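Local coordinates for protein 3-methyladenine dna-glycosylase (Archaeoglobus fulgidus, PDB 2JHN) that probably acts in DNA repair as an AlkA-type member of the helix-hairpin-helix (HhH-GPD) superfamily, joined to a TATA-box-binding-protein-like domain, at residues 126-131 and 184-188; 232-236 and 270-275. The protein carries 1 engineered substitution. All coordinates share one frame. Residues are numbered along the deposited sequence.

In the fold
The two contacts follow one another along the chain: contact 1 (126-131 with 184-188) is closed before contact 2 (232-236 with 270-275) opens, and all four segments belong to the helical HhH-GPD part of the protein. Their centres are about 25 Å apart and their nearest atoms about 13 Å, so they do not touch. Helix 220-229 connects them. In contact 1, Gln-129 bonds to Thr-222 and Gln-128 packs on Trp-221 and Leu-225, whereas the loop of contact 2 follows this helix and Arg-275 reaches the carbonyl oxygen of Ser-228. Near its start helix 220-229 thus meets the turn after helix 118-127, and near its end Arg-275 of helix 274-287.

Contact 1 (126-131 and 184-188); sequences IIQQQI and KAELI
The amine of Lys-184, on helix 182-192, gathers two backbone carbonyls from 126-131: NZ donates to Ile-127 O at 2.6 Å and to Gln-129 O at 2.7 Å. An m rotamer followed by an all-trans chain (chi2 to chi4) carries it there, its CE lying 3.3 Å from Ile-126 O. The carbonyls are presented where the chain runs from helix 118-127 into a type II turn, Gln-128 to Ile-131, with Gln-130 at phi 68° and Ile-131 N bonded to Gln-128 O (3.2 Å). The backbones come closest at Ile-126 and Lys-184, CA to CA 6.5 Å. There Ile-126 wedges against the helix, CD1 being 3.7 Å from Leu-187 CG and CG2 3.9 Å from Ile-188 CG1, while Ile-127 CG1 meets Ile-188 CD1 at 3.8 Å. Beyond, Gln-129 NE2 bonds to Gly-217 O and Thr-222 OG1, and Leu-187 packs on Phe-215 and Ile-218, which with Thr-213 bind a sodium ion. Both segments touch the hairpin of the superfamily's helix-hairpin-helix motif, formed with helices 205-213 and 220-229.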
ATOM      1  N   ILE A 126      -9.110  -5.367  -5.422  1.00 13.68           N
ATOM      2  CA  ILE A 126     -10.376  -5.698  -6.017  1.00 15.27           C
ATOM      3  C   ILE A 126     -11.338  -4.503  -5.967  1.00 15.84           C
ATOM      4  O   ILE A 126     -11.965  -4.154  -6.983  1.00 16.42           O
ATOM      5  CB  ILE A 126     -11.006  -6.922  -5.314  1.00 14.03           C
ATOM      6  CG1 ILE A 126     -10.222  -8.201  -5.631  1.00 14.39           C
ATOM      7  CG2 ILE A 126     -12.506  -7.083  -5.752  1.00 15.92           C
ATOM      8  CD1 ILE A 126     -10.604  -9.373  -4.712  1.00 15.20           C
ATOM      9  N   ILE A 127     -11.441  -3.884  -4.786  1.00 16.27           N
ATOM     10  CA  ILE A 127     -12.256  -2.660  -4.616  1.00 17.10           C
ATOM     11  C   ILE A 127     -11.929  -1.590  -5.662  1.00 18.92           C
ATOM     12  O   ILE A 127     -12.835  -0.981  -6.257  1.00 19.21           O
ATOM     13  CB  ILE A 127     -12.163  -2.111  -3.171  1.00 17.19           C
ATOM     14  CG1 ILE A 127     -12.818  -3.109  -2.183  1.00 14.37           C
ATOM     15  CG2 ILE A 127     -12.769  -0.674  -3.057  1.00 16.97           C
ATOM     16  CD1 ILE A 127     -12.567  -2.776  -0.706  1.00 15.76           C
ATOM     17  N   GLN A 128     -10.643  -1.390  -5.913  1.00 19.67           N
ATOM     18  CA  GLN A 128     -10.175  -0.412  -6.883  1.00 21.95           C
ATOM     19  C   GLN A 128     -10.511  -0.672  -8.368  1.00 22.03           C
ATOM     20  O   GLN A 128     -10.383   0.229  -9.187  1.00 21.86           O
ATOM     21  CB  GLN A 128      -8.674  -0.246  -6.714  1.00 22.36           C
ATOM     22  CG  GLN A 128      -8.148   1.120  -7.099  1.00 27.27           C
ATOM     23  CD  GLN A 128      -6.665   1.089  -7.245  1.00 30.11           C
ATOM     24  OE1 GLN A 128      -5.957   0.499  -6.415  1.00 33.12           O
ATOM     25  NE2 GLN A 128      -6.167   1.706  -8.316  1.00 33.27           N
ATOM     26  N   GLN A 129     -10.928  -1.886  -8.714  1.00 23.16           N
ATOM     27  CA  GLN A 129     -11.219  -2.240 -10.116  1.00 24.31           C
ATOM     28  C   GLN A 129     -12.227  -1.257 -10.756  1.00 25.28           C
ATOM     29  O   GLN A 129     -13.318  -1.040 -10.227  1.00 24.99           O
ATOM     30  CB  GLN A 129     -11.682  -3.711 -10.246  1.00 23.85           C
ATOM     31  CG  GLN A 129     -10.587  -4.731  -9.833  1.00 22.55           C
ATOM     32  CD  GLN A 129     -10.984  -6.209  -9.931  1.00 24.52           C
ATOM     33  OE1 GLN A 129     -12.166  -6.575  -9.901  1.00 25.66           O
ATOM     34  NE2 GLN A 129      -9.982  -7.068 -10.049  1.00 20.61           N
ATOM     35  N   GLN A 130     -11.807  -0.633 -11.859  1.00 27.31           N
ATOM     36  CA  GLN A 130     -12.656   0.265 -12.694  1.00 29.32           C
ATOM     37  C   GLN A 130     -13.070   1.590 -12.031  1.00 29.59           C
ATOM     38  O   GLN A 130     -13.944   2.290 -12.546  1.00 30.58           O
ATOM     39  CB  GLN A 130     -13.908  -0.465 -13.238  1.00 29.73           C
ATOM     40  CG  GLN A 130     -13.637  -1.548 -14.277  1.00 32.69           C
ATOM     41  CD  GLN A 130     -13.391  -2.902 -13.640  1.00 36.62           C
ATOM     42  OE1 GLN A 130     -14.182  -3.361 -12.802  1.00 40.31           O
ATOM     43  NE2 GLN A 130     -12.290  -3.546 -14.018  1.00 36.96           N
ATOM     44  N   ILE A 131     -12.467   1.933 -10.892  1.00 29.35           N
ATOM     45  CA  ILE A 131     -12.805   3.195 -10.199  1.00 28.58           C
ATOM     46  C   ILE A 131     -11.549   3.950  -9.800  1.00 28.50           C
ATOM     47  O   ILE A 131     -10.442   3.413  -9.914  1.00 27.89           O
ATOM     48  CB  ILE A 131     -13.752   2.991  -8.968  1.00 28.90           C
ATOM     49  CG1 ILE A 131     -13.119   2.054  -7.919  1.00 28.68           C
ATOM     50  CG2 ILE A 131     -15.126   2.485  -9.418  1.00 29.25           C
ATOM     51  CD1 ILE A 131     -13.876   1.999  -6.565  1.00 27.73           C
ATOM     52  N   LYS A 184     -17.764  -7.708  -7.116  1.00 24.72           N
ATOM     53  CA  LYS A 184     -16.649  -7.351  -6.195  1.00 23.89           C
ATOM     54  C   LYS A 184     -16.896  -7.999  -4.822  1.00 22.79           C
ATOM     55  O   LYS A 184     -16.048  -8.738  -4.298  1.00 21.53           O
ATOM     56  CB  LYS A 184     -16.470  -5.827  -6.051  1.00 23.97           C
ATOM     57  CG  LYS A 184     -15.604  -5.141  -7.145  1.00 23.94           C
ATOM     58  CD  LYS A 184     -15.567  -3.637  -6.990  1.00 24.08           C
ATOM     59  CE  LYS A 184     -14.855  -2.977  -8.176  1.00 24.21           C
ATOM     60  NZ  LYS A 184     -14.763  -1.515  -7.984  1.00 25.38           N
ATOM     61  N   ALA A 185     -18.079  -7.756  -4.260  1.00 21.65           N
ATOM     62  CA  ALA A 185     -18.491  -8.400  -3.009  1.00 21.09           C
ATOM     63  C   ALA A 185     -18.349  -9.904  -3.076  1.00 20.91           C
ATOM     64  O   ALA A 185     -17.812 -10.527  -2.170  1.00 19.40           O
ATOM     65  CB  ALA A 185     -19.940  -7.996  -2.629  1.00 22.01           C
ATOM     66  N   GLU A 186     -18.806 -10.492  -4.175  1.00 20.68           N
ATOM     67  CA  GLU A 186     -18.681 -11.913  -4.402  1.00 21.76           C
ATOM     68  C   GLU A 186     -17.229 -12.415  -4.417  1.00 20.59           C
ATOM     69  O   GLU A 186     -16.912 -13.429  -3.821  1.00 20.41           O
ATOM     70  CB  GLU A 186     -19.369 -12.265  -5.722  1.00 22.56           C
ATOM     71  CG  GLU A 186     -20.870 -12.327  -5.600  1.00 27.45           C
ATOM     72  CD  GLU A 186     -21.539 -12.914  -6.828  1.00 33.99           C
ATOM     73  OE1 GLU A 186     -20.929 -12.862  -7.925  1.00 36.91           O
ATOM     74  OE2 GLU A 186     -22.677 -13.418  -6.688  1.00 35.57           O
ATOM     75  N   LEU A 187     -16.354 -11.674  -5.094  1.00 20.61           N
ATOM     76  CA  LEU A 187     -14.953 -12.063  -5.203  1.00 19.51           C
ATOM     77  C   LEU A 187     -14.214 -11.931  -3.848  1.00 18.55           C
ATOM     78  O   LEU A 187     -13.434 -12.807  -3.471  1.00 17.84           O
ATOM     79  CB  LEU A 187     -14.283 -11.248  -6.307  1.00 20.36           C
ATOM     80  CG  LEU A 187     -12.849 -11.597  -6.722  1.00 21.12           C
ATOM     81  CD1 LEU A 187     -12.706 -13.089  -7.050  1.00 21.16           C
ATOM     82  CD2 LEU A 187     -12.410 -10.704  -7.883  1.00 20.24           C
ATOM     83  N   ILE A 188     -14.471 -10.842  -3.126  1.00 17.32           N
ATOM     84  CA  ILE A 188     -13.864 -10.630  -1.805  1.00 18.07           C
ATOM     85  C   ILE A 188     -14.277 -11.746  -0.835  1.00 18.20           C
ATOM     86  O   ILE A 188     -13.447 -12.318  -0.135  1.00 18.32           O
ATOM     87  CB  ILE A 188     -14.141  -9.200  -1.272  1.00 16.84           C
ATOM     88  CG1 ILE A 188     -13.388  -8.183  -2.160  1.00 18.19           C
ATOM     89  CG2 ILE A 188     -13.744  -9.091   0.228  1.00 16.47           C
ATOM     90  CD1 ILE A 188     -13.725  -6.739  -1.910  1.00 15.97           C
TER

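Contact 2 (232-236 and 270-275); sequences GKNVF and FGRFAR. With GOL (glycerol), chain I.
A loop docks against the start of a helix here: 232-236, between helices 220-229 and 241-251, meets the turn that leads from helix 259-270 into helix 274-287. Gly-232 leaves the preceding helix with positive phi (70°), and Asn-234 (phi/psi -82/67°) is the centre of an inverse gamma turn, closed by a weak Val-235 N to Lys-233 O bond of 2.8 Å. Across the way Gly-271 also has positive phi (47°), Phe-273 takes the N-cap position, and Phe-273 N bonds to Phe-270 O at 3.0 Å. The CA atoms of Asn-234 and Arg-275 approach to 5.2 Å.

The t rotamer of Asn-234 lays its amide across this turn: OD1 accepts from Arg-275 N (3.0 Å), and ND2 donates to Gly-271 O (3.1 Å, nearly straight). Gly-271 O also receives Ala-274 N at 3.2 Å and O3 of a bound glycerol at 2.7 Å; the glycerol's O1 accepts from Phe-236 N (2.9 Å). Arg-275 packs its CD 3.4 Å from Gly-232 C and 3.3 Å from Lys-233 O, with Gly-232 CA over its guanidinium, whose NH1 bonds to Ser-228 O and Gly-112 O. Deeper in, the edge of Phe-270 points at the face of Phe-236 in an offset edge-to-face pair (centroids 5.5 Å, planes 65°), and Phe-236 CD1 lies 3.9 Å from Ala-274 CB.

A single carboxamide thus bridges two backbone groups, accepting from a first-turn amide of one helix and donating to a carbonyl of the turn before it, while the Phe-236/Phe-270 pair adds buried apolar contact.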
ATOM      1  N   GLY A 232       5.157  -7.065  -1.841  1.00 11.23           N
ATOM      2  CA  GLY A 232       6.545  -6.561  -1.849  1.00 10.90           C
ATOM      3  C   GLY A 232       7.479  -7.141  -2.926  1.00 11.66           C
ATOM      4  O   GLY A 232       8.716  -7.075  -2.789  1.00 11.22           O
ATOM      5  N   LYS A 233       6.903  -7.676  -4.003  1.00 10.80           N
ATOM      6  CA  LYS A 233       7.689  -8.261  -5.106  1.00 12.22           C
ATOM      7  C   LYS A 233       7.957  -7.269  -6.212  1.00 12.77           C
ATOM      8  O   LYS A 233       7.141  -6.376  -6.482  1.00 12.84           O
ATOM      9  CB  LYS A 233       7.009  -9.495  -5.708  1.00 12.46           C
ATOM     10  CG  LYS A 233       6.601 -10.590  -4.708  1.00 15.05           C
ATOM     11  CD  LYS A 233       7.756 -11.187  -3.945  1.00 20.78           C
ATOM     12  CE  LYS A 233       7.305 -12.424  -3.202  1.00 25.96           C
ATOM     13  NZ  LYS A 233       8.288 -12.821  -2.182  1.00 28.80           N
ATOM     14  N   ASN A 234       9.094  -7.447  -6.874  1.00 13.31           N
ATOM     15  CA  ASN A 234       9.504  -6.547  -7.933  1.00 15.01           C
ATOM     16  C   ASN A 234       8.816  -6.892  -9.262  1.00 15.93           C
ATOM     17  O   ASN A 234       9.456  -7.338 -10.233  1.00 16.07           O
ATOM     18  CB  ASN A 234      11.023  -6.550  -8.066  1.00 14.90           C
ATOM     19  CG  ASN A 234      11.533  -5.397  -8.915  1.00 17.25           C
ATOM     20  OD1 ASN A 234      10.950  -4.311  -8.904  1.00 19.93           O
ATOM     21  ND2 ASN A 234      12.607  -5.630  -9.660  1.00 16.87           N
ATOM     22  N   VAL A 235       7.500  -6.701  -9.285  1.00 15.84           N
ATOM     23  CA  VAL A 235       6.683  -6.961 -10.450  1.00 17.14           C
ATOM     24  C   VAL A 235       6.092  -5.607 -10.824  1.00 17.23           C
ATOM     25  O   VAL A 235       5.545  -4.897  -9.973  1.00 18.94           O
ATOM     26  CB  VAL A 235       5.604  -8.020 -10.126  1.00 18.00           C
ATOM     27  CG1 VAL A 235       4.610  -8.172 -11.252  1.00 19.58           C
ATOM     28  CG2 VAL A 235       6.283  -9.371  -9.813  1.00 18.32           C
ATOM     29  N   PHE A 236       6.240  -5.205 -12.071  1.00 15.61           N
ATOM     30  CA  PHE A 236       5.910  -3.821 -12.386  1.00 14.64           C
ATOM     31  C   PHE A 236       4.588  -3.792 -13.137  1.00 13.65           C
ATOM     32  O   PHE A 236       4.515  -4.313 -14.261  1.00 13.17           O
ATOM     33  CB  PHE A 236       7.044  -3.162 -13.185  1.00 15.03           C
ATOM     34  CG  PHE A 236       6.890  -1.662 -13.332  1.00 14.80           C
ATOM     35  CD1 PHE A 236       7.246  -0.803 -12.274  1.00 15.15           C
ATOM     36  CD2 PHE A 236       6.400  -1.118 -14.516  1.00 16.14           C
ATOM     37  CE1 PHE A 236       7.108   0.604 -12.406  1.00 16.10           C
ATOM     38  CE2 PHE A 236       6.243   0.267 -14.678  1.00 16.32           C
ATOM     39  CZ  PHE A 236       6.609   1.134 -13.607  1.00 16.40           C
ATOM     40  N   PHE A 270      14.574   0.673 -14.723  1.00 15.94           N
ATOM     41  CA  PHE A 270      14.193   0.576 -13.297  1.00 15.11           C
ATOM     42  C   PHE A 270      14.830  -0.611 -12.571  1.00 15.42           C
ATOM     43  O   PHE A 270      15.122  -0.525 -11.371  1.00 14.11           O
ATOM     44  CB  PHE A 270      12.671   0.573 -13.088  1.00 14.88           C
ATOM     45  CG  PHE A 270      11.932   1.739 -13.716  1.00 14.25           C
ATOM     46  CD1 PHE A 270      12.580   2.915 -14.133  1.00 14.25           C
ATOM     47  CD2 PHE A 270      10.556   1.661 -13.863  1.00 14.52           C
ATOM     48  CE1 PHE A 270      11.841   3.969 -14.716  1.00 15.01           C
ATOM     49  CE2 PHE A 270       9.808   2.700 -14.449  1.00 15.72           C
ATOM     50  CZ  PHE A 270      10.463   3.870 -14.865  1.00 15.45           C
ATOM     51  N   GLY A 271      15.043  -1.707 -13.310  1.00 15.88           N
ATOM     52  CA  GLY A 271      15.735  -2.893 -12.796  1.00 16.50           C
ATOM     53  C   GLY A 271      15.249  -3.340 -11.433  1.00 15.39           C
ATOM     54  O   GLY A 271      14.032  -3.409 -11.202  1.00 16.06           O
ATOM     55  N   ARG A 272      16.187  -3.604 -10.520  1.00 15.23           N
ATOM     56  CA  ARG A 272      15.861  -4.201  -9.216  1.00 15.37           C
ATOM     57  C   ARG A 272      15.054  -3.228  -8.332  1.00 13.97           C
ATOM     58  O   ARG A 272      14.518  -3.605  -7.290  1.00 14.80           O
ATOM     59  CB  ARG A 272      17.127  -4.666  -8.486  1.00 15.60           C
ATOM     60  CG  ARG A 272      18.108  -3.574  -8.059  1.00 19.33           C
ATOM     61  CD  ARG A 272      19.547  -4.151  -8.033  1.00 24.83           C
ATOM     62  NE  ARG A 272      20.553  -3.196  -7.581  1.00 27.12           N
ATOM     63  CZ  ARG A 272      21.211  -2.343  -8.366  1.00 27.96           C
ATOM     64  NH1 ARG A 272      20.979  -2.286  -9.673  1.00 27.41           N
ATOM     65  NH2 ARG A 272      22.111  -1.526  -7.820  1.00 30.90           N
ATOM     66  N   PHE A 273      15.021  -1.970  -8.742  1.00 13.39           N
ATOM     67  CA  PHE A 273      14.345  -0.907  -7.977  1.00 11.37           C
ATOM     68  C   PHE A 273      12.981  -0.511  -8.540  1.00 10.62           C
ATOM     69  O   PHE A 273      12.399   0.492  -8.104  1.00  9.61           O
ATOM     70  CB  PHE A 273      15.261   0.321  -7.855  1.00 12.31           C
ATOM     71  CG  PHE A 273      16.437   0.092  -6.964  1.00 12.16           C
ATOM     72  CD1 PHE A 273      16.269  -0.136  -5.588  1.00 14.42           C
ATOM     73  CD2 PHE A 273      17.730   0.082  -7.498  1.00 14.69           C
ATOM     74  CE1 PHE A 273      17.367  -0.372  -4.766  1.00 17.30           C
ATOM     75  CE2 PHE A 273      18.829  -0.155  -6.664  1.00 12.71           C
ATOM     76  CZ  PHE A 273      18.665  -0.373  -5.325  1.00 15.15           C
ATOM     77  N   ALA A 274      12.445  -1.306  -9.470  1.00  9.95           N
ATOM     78  CA  ALA A 274      11.158  -0.967 -10.114  1.00  9.16           C
ATOM     79  C   ALA A 274      10.014  -0.764  -9.093  1.00  9.60           C
ATOM     80  O   ALA A 274       9.201   0.159  -9.255  1.00  7.93           O
ATOM     81  CB  ALA A 274      10.746  -2.022 -11.144  1.00 10.63           C
ATOM     82  N   ARG A 275       9.963  -1.630  -8.062  1.00  9.47           N
ATOM     83  CA  ARG A 275       8.912  -1.510  -7.003  1.00  9.33           C
ATOM     84  C   ARG A 275       8.998  -0.199  -6.188  1.00  9.84           C
ATOM     85  O   ARG A 275       7.986   0.374  -5.832  1.00  9.27           O
ATOM     86  CB  ARG A 275       8.925  -2.734  -6.062  1.00  9.51           C
ATOM     87  CG  ARG A 275       7.552  -3.001  -5.389  1.00  9.26           C
ATOM     88  CD  ARG A 275       7.686  -4.036  -4.270  1.00  9.69           C
ATOM     89  NE  ARG A 275       8.311  -3.433  -3.099  1.00 10.14           N
ATOM     90  CZ  ARG A 275       7.652  -2.715  -2.196  1.00 13.04           C
ATOM     91  NH1 ARG A 275       6.343  -2.537  -2.314  1.00  9.76           N
ATOM     92  NH2 ARG A 275       8.312  -2.159  -1.181  1.00  9.81           N
TER
HETATM   93  C1  GOL I1302       9.878  -6.124 -13.013  0.70 30.89           C
HETATM   94  O1  GOL I1302       8.559  -6.244 -13.504  0.70 30.83           O
HETATM   95  C2  GOL I1302      10.572  -4.865 -13.521  0.70 31.44           C
HETATM   96  O2  GOL I1302       9.934  -4.348 -14.662  0.70 32.34           O
HETATM   97  C3  GOL I1302      12.027  -5.175 -13.856  0.70 31.38           C
HETATM   98  O3  GOL I1302      12.822  -4.044 -13.581  0.70 29.84           O
HETATM   99  O   HOH W   1      10.202  -5.397  -1.270  1.00 28.58           O